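PDB 4OHF: cytosolic IMP-GMP specific 5'-nucleotidase from Legionella pneumophila subsp. pneumophila, which hydrolyses selected nucleoside monophosphates in the cytosol, being named for its specificity for IMP and GMP, and is under allosteric regulation. Local coordinates for the guanosine-5'-monophosphate site. Sequence-based numbering; all coordinates share one arbitrary frame. Chains: chain A/B, Cytosolic IMP-GMP specific 5'-nucleotidase.

The guanosine-5'-monophosphate site. Residues chain A 86-87, 308, 418, 421, 425; chain B 86-87, 421. With 5GP (guanosine-5'-monophosphate), chain C.
Two subunits, A and B, share this GMP between them, and the nucleotide itself is poorly ordered. The catalytic magnesium is bound by Asp23, Asp25 and Asp303, none of which lines this pocket, so the site is likely an allosteric effector site. The Watson-Crick edge of the guanine is read by both ends of A:Arg86. The backbone carbonyl O accepts from the exocyclic amine N2 at 3.0 Å, in the carbonyl plane, and from N1 at 3.3 Å, well above that plane. CG of the side chain sits in the crowded position between backbone N and carbonyl carbon (chi1 76°), and bends at chi2 and chi3 bring NH1 round to the keto oxygen O6, 2.6 Å away and nearly in the guanidinium plane. One residue thus grips the N2, N1 and O6 groups; the contact to N2, which hypoxanthine lacks, may favour guanine. On the N7 side B:Arg86 arrives edge-on, its NH1 making a weak hydrogen bond to N7; its tip also meets the phenol of A:Tyr87, whose CE2 touches C6.

The base lies between two tyrosines, one from each subunit. A:Tyr421, on helix 418-426, stacks almost parallel on the pyrimidine ring of 5GP, planes 4° apart and N1 over the middle of the phenol. B:Tyr421 stacks on the opposite face, over the imidazole ring, tilted by 20° with centroids 4.1 Å apart. Its OH carries on past the base to the ribose, 3.4 Å from C2'.

At the sugar, A:Arg425 brings NH2 to 3.5 Å from C1', its guanidinium turned edge-on to O4' while one face meets the ring of B:Tyr87. The same arginine donates weakly through NE and NH2 to the A:Tyr421 hydroxyl, which may help orient it. The phosphate is held loosely. A:Asp308 OD1 comes near O3P without a hydrogen bond, and two probably negative groups would not be expected to attract; the A:Tyr421 OH gives a weak hydrogen bond to phosphate oxygen O2P at 3.5 Å.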
ATOM      1  N   ARG A  86       1.236 -14.029 -19.736  1.00 46.20           N
ATOM      2  CA  ARG A  86       2.058 -13.991 -18.535  1.00 48.04           C
ATOM      3  C   ARG A  86       2.187 -12.579 -17.965  1.00 49.12           C
ATOM      4  O   ARG A  86       2.424 -12.413 -16.773  1.00 48.62           O
ATOM      5  CB  ARG A  86       3.454 -14.558 -18.803  1.00 49.13           C
ATOM      6  CG  ARG A  86       4.376 -13.626 -19.576  1.00 53.07           C
ATOM      7  CD  ARG A  86       5.818 -13.741 -19.078  1.00 55.03           C
ATOM      8  NE  ARG A  86       6.423 -15.023 -19.408  1.00 57.28           N
ATOM      9  CZ  ARG A  86       7.162 -15.742 -18.565  1.00 61.21           C
ATOM     10  NH1 ARG A  86       7.404 -15.314 -17.327  1.00 60.29           N
ATOM     11  NH2 ARG A  86       7.643 -16.917 -18.953  1.00 64.68           N
ATOM     12  N   TYR A  87       2.020 -11.563 -18.806  1.00 49.55           N
ATOM     13  CA  TYR A  87       2.144 -10.188 -18.329  1.00 51.26           C
ATOM     14  C   TYR A  87       0.843  -9.481 -17.998  1.00 52.35           C
ATOM     15  O   TYR A  87       0.844  -8.278 -17.714  1.00 52.91           O
ATOM     16  CB  TYR A  87       2.954  -9.352 -19.324  1.00 51.19           C
ATOM     17  CG  TYR A  87       4.392  -9.793 -19.373  1.00 50.42           C
ATOM     18  CD1 TYR A  87       5.009 -10.125 -20.583  1.00 48.97           C
ATOM     19  CD2 TYR A  87       5.116  -9.960 -18.190  1.00 49.60           C
ATOM     20  CE1 TYR A  87       6.305 -10.620 -20.609  1.00 48.98           C
ATOM     21  CE2 TYR A  87       6.404 -10.451 -18.207  1.00 49.90           C
ATOM     22  CZ  TYR A  87       6.994 -10.785 -19.415  1.00 50.65           C
ATOM     23  OH  TYR A  87       8.260 -11.332 -19.403  1.00 55.19           O
ATOM     24  N   ASP A 308      -0.855 -15.686  -3.196  1.00 82.95           N
ATOM     25  CA  ASP A 308       0.201 -14.887  -3.808  1.00 83.68           C
ATOM     26  C   ASP A 308       1.546 -15.606  -3.729  1.00 82.89           C
ATOM     27  O   ASP A 308       2.089 -15.828  -2.648  1.00 82.04           O
ATOM     28  CB  ASP A 308       0.297 -13.528  -3.106  1.00 85.98           C
ATOM     29  CG  ASP A 308       1.528 -12.734  -3.520  1.00 88.34           C
ATOM     30  OD1 ASP A 308       1.618 -12.337  -4.705  1.00 89.23           O
ATOM     31  OD2 ASP A 308       2.410 -12.513  -2.657  1.00 89.70           O
ATOM     32  N   TYR A 418      -0.720 -16.553 -18.154  1.00 44.31           N
ATOM     33  CA  TYR A 418      -0.406 -16.143 -16.797  1.00 44.16           C
ATOM     34  C   TYR A 418      -0.160 -17.415 -15.975  1.00 45.36           C
ATOM     35  O   TYR A 418       0.732 -17.457 -15.116  1.00 47.24           O
ATOM     36  CB  TYR A 418      -1.570 -15.343 -16.201  1.00 44.17           C
ATOM     37  CG  TYR A 418      -1.293 -14.802 -14.821  1.00 45.86           C
ATOM     38  CD1 TYR A 418      -0.433 -13.720 -14.636  1.00 46.08           C
ATOM     39  CD2 TYR A 418      -1.877 -15.381 -13.693  1.00 46.08           C
ATOM     40  CE1 TYR A 418      -0.164 -13.225 -13.369  1.00 45.81           C
ATOM     41  CE2 TYR A 418      -1.615 -14.894 -12.417  1.00 46.15           C
ATOM     42  CZ  TYR A 418      -0.758 -13.815 -12.264  1.00 47.46           C
ATOM     43  OH  TYR A 418      -0.498 -13.319 -11.008  1.00 49.08           O
ATOM     44  N   TYR A 421       3.253 -18.758 -16.368  1.00 41.09           N
ATOM     45  CA  TYR A 421       4.186 -17.931 -15.618  1.00 41.45           C
ATOM     46  C   TYR A 421       4.208 -18.402 -14.172  1.00 41.48           C
ATOM     47  O   TYR A 421       5.274 -18.591 -13.574  1.00 41.37           O
ATOM     48  CB  TYR A 421       3.760 -16.454 -15.707  1.00 40.81           C
ATOM     49  CG  TYR A 421       4.120 -15.625 -14.501  1.00 40.83           C
ATOM     50  CD1 TYR A 421       3.127 -15.004 -13.745  1.00 40.70           C
ATOM     51  CD2 TYR A 421       5.443 -15.500 -14.080  1.00 40.55           C
ATOM     52  CE1 TYR A 421       3.436 -14.289 -12.599  1.00 40.80           C
ATOM     53  CE2 TYR A 421       5.765 -14.784 -12.926  1.00 40.22           C
ATOM     54  CZ  TYR A 421       4.758 -14.186 -12.191  1.00 41.15           C
ATOM     55  OH  TYR A 421       5.065 -13.495 -11.036  1.00 43.31           O
ATOM     56  N   ARG A 425       7.400 -19.733 -12.174  1.00 45.44           N
ATOM     57  CA  ARG A 425       7.868 -19.083 -10.968  1.00 46.28           C
ATOM     58  C   ARG A 425       7.707 -19.931  -9.693  1.00 44.96           C
ATOM     59  O   ARG A 425       8.618 -20.006  -8.881  1.00 46.25           O
ATOM     60  CB  ARG A 425       7.139 -17.742 -10.799  1.00 47.66           C
ATOM     61  CG  ARG A 425       7.089 -17.238  -9.366  1.00 51.53           C
ATOM     62  CD  ARG A 425       8.174 -16.251  -9.048  1.00 52.33           C
ATOM     63  NE  ARG A 425       7.751 -14.890  -9.360  1.00 54.12           N
ATOM     64  CZ  ARG A 425       8.246 -13.805  -8.768  1.00 55.20           C
ATOM     65  NH1 ARG A 425       9.180 -13.923  -7.828  1.00 54.75           N
ATOM     66  NH2 ARG A 425       7.808 -12.603  -9.114  1.00 54.16           N
TER
ATOM     67  N   ARG B  86      15.534 -12.858 -13.587  1.00 45.13           N
ATOM     68  CA  ARG B  86      14.211 -12.307 -13.870  1.00 47.03           C
ATOM     69  C   ARG B  86      13.249 -12.392 -12.690  1.00 47.54           C
ATOM     70  O   ARG B  86      12.315 -11.611 -12.606  1.00 47.67           O
ATOM     71  CB  ARG B  86      13.577 -12.977 -15.096  1.00 48.57           C
ATOM     72  CG  ARG B  86      13.170 -14.424 -14.918  1.00 51.45           C
ATOM     73  CD  ARG B  86      11.804 -14.676 -15.579  1.00 52.84           C
ATOM     74  NE  ARG B  86      11.776 -14.352 -17.009  1.00 55.35           N
ATOM     75  CZ  ARG B  86      10.947 -13.463 -17.563  1.00 56.30           C
ATOM     76  NH1 ARG B  86      10.073 -12.805 -16.803  1.00 56.51           N
ATOM     77  NH2 ARG B  86      10.990 -13.220 -18.872  1.00 53.25           N
ATOM     78  N   TYR B  87      13.468 -13.330 -11.775  1.00 48.69           N
ATOM     79  CA  TYR B  87      12.582 -13.449 -10.623  1.00 49.32           C
ATOM     80  C   TYR B  87      13.187 -12.839  -9.376  1.00 50.81           C
ATOM     81  O   TYR B  87      12.706 -13.062  -8.270  1.00 52.24           O
ATOM     82  CB  TYR B  87      12.221 -14.920 -10.373  1.00 50.02           C
ATOM     83  CG  TYR B  87      11.369 -15.499 -11.480  1.00 49.33           C
ATOM     84  CD1 TYR B  87      11.675 -16.732 -12.058  1.00 47.73           C
ATOM     85  CD2 TYR B  87      10.283 -14.782 -11.985  1.00 48.42           C
ATOM     86  CE1 TYR B  87      10.935 -17.228 -13.112  1.00 48.07           C
ATOM     87  CE2 TYR B  87       9.537 -15.269 -13.039  1.00 49.38           C
ATOM     88  CZ  TYR B  87       9.871 -16.491 -13.602  1.00 49.58           C
ATOM     89  OH  TYR B  87       9.158 -16.944 -14.682  1.00 49.74           O
ATOM     90  N   TYR B 421      14.066  -9.480 -18.266  1.00 38.58           N
ATOM     91  CA  TYR B 421      12.634  -9.532 -18.001  1.00 39.73           C
ATOM     92  C   TYR B 421      11.986  -8.183 -18.317  1.00 38.78           C
ATOM     93  O   TYR B 421      10.947  -8.122 -18.973  1.00 37.11           O
ATOM     94  CB  TYR B 421      12.358  -9.928 -16.533  1.00 42.25           C
ATOM     95  CG  TYR B 421      11.179  -9.187 -15.918  1.00 47.98           C
ATOM     96  CD1 TYR B 421      11.375  -8.087 -15.076  1.00 49.76           C
ATOM     97  CD2 TYR B 421       9.862  -9.519 -16.266  1.00 51.13           C
ATOM     98  CE1 TYR B 421      10.292  -7.326 -14.603  1.00 52.78           C
ATOM     99  CE2 TYR B 421       8.771  -8.767 -15.800  1.00 52.25           C
ATOM    100  CZ  TYR B 421       8.991  -7.676 -14.975  1.00 53.83           C
ATOM    101  OH  TYR B 421       7.909  -6.936 -14.549  1.00 54.50           O
TER
HETATM  102  P   5GP C 501       2.644 -10.105  -9.194  1.00103.83           P
HETATM  103  O1P 5GP C 501       1.508  -9.141  -9.304  1.00104.72           O
HETATM  104  O2P 5GP C 501       2.798 -10.937 -10.446  1.00104.11           O
HETATM  105  O3P 5GP C 501       2.517 -11.020  -7.981  1.00104.66           O
HETATM  106  O5' 5GP C 501       4.004  -9.288  -8.927  1.00101.46           O
HETATM  107  C5' 5GP C 501       4.481  -8.307  -9.851  1.00 98.68           C
HETATM  108  C4' 5GP C 501       5.931  -8.576 -10.244  1.00 95.65           C
HETATM  109  O4' 5GP C 501       6.230  -9.864 -10.793  1.00 93.17           O
HETATM  110  C3' 5GP C 501       6.555  -7.600 -11.264  1.00 94.24           C
HETATM  111  O3' 5GP C 501       6.595  -6.207 -10.817  1.00 94.85           O
HETATM  112  C2' 5GP C 501       7.915  -8.242 -11.446  1.00 92.54           C
HETATM  113  O2' 5GP C 501       8.881  -7.639 -10.507  1.00 92.52           O
HETATM  114  C1' 5GP C 501       7.636  -9.756 -11.204  1.00 90.18           C
HETATM  115  N9  5GP C 501       7.876 -10.622 -12.442  1.00 84.74           N
HETATM  116  C8  5GP C 501       9.035 -11.148 -12.884  1.00 82.52           C
HETATM  117  N7  5GP C 501       8.849 -11.868 -14.026  1.00 80.60           N
HETATM  118  C5  5GP C 501       7.519 -11.790 -14.307  1.00 80.74           C
HETATM  119  C6  5GP C 501       6.679 -12.305 -15.329  1.00 80.30           C
HETATM  120  O6  5GP C 501       7.173 -13.010 -16.242  1.00 79.11           O
HETATM  121  N1  5GP C 501       5.322 -12.021 -15.305  1.00 80.25           N
HETATM  122  C2  5GP C 501       4.768 -11.261 -14.329  1.00 80.39           C
HETATM  123  N2  5GP C 501       3.437 -11.001 -14.331  1.00 78.96           N
HETATM  124  N3  5GP C 501       5.563 -10.741 -13.316  1.00 81.03           N
HETATM  125  C4  5GP C 501       6.916 -11.003 -13.301  1.00 82.02           C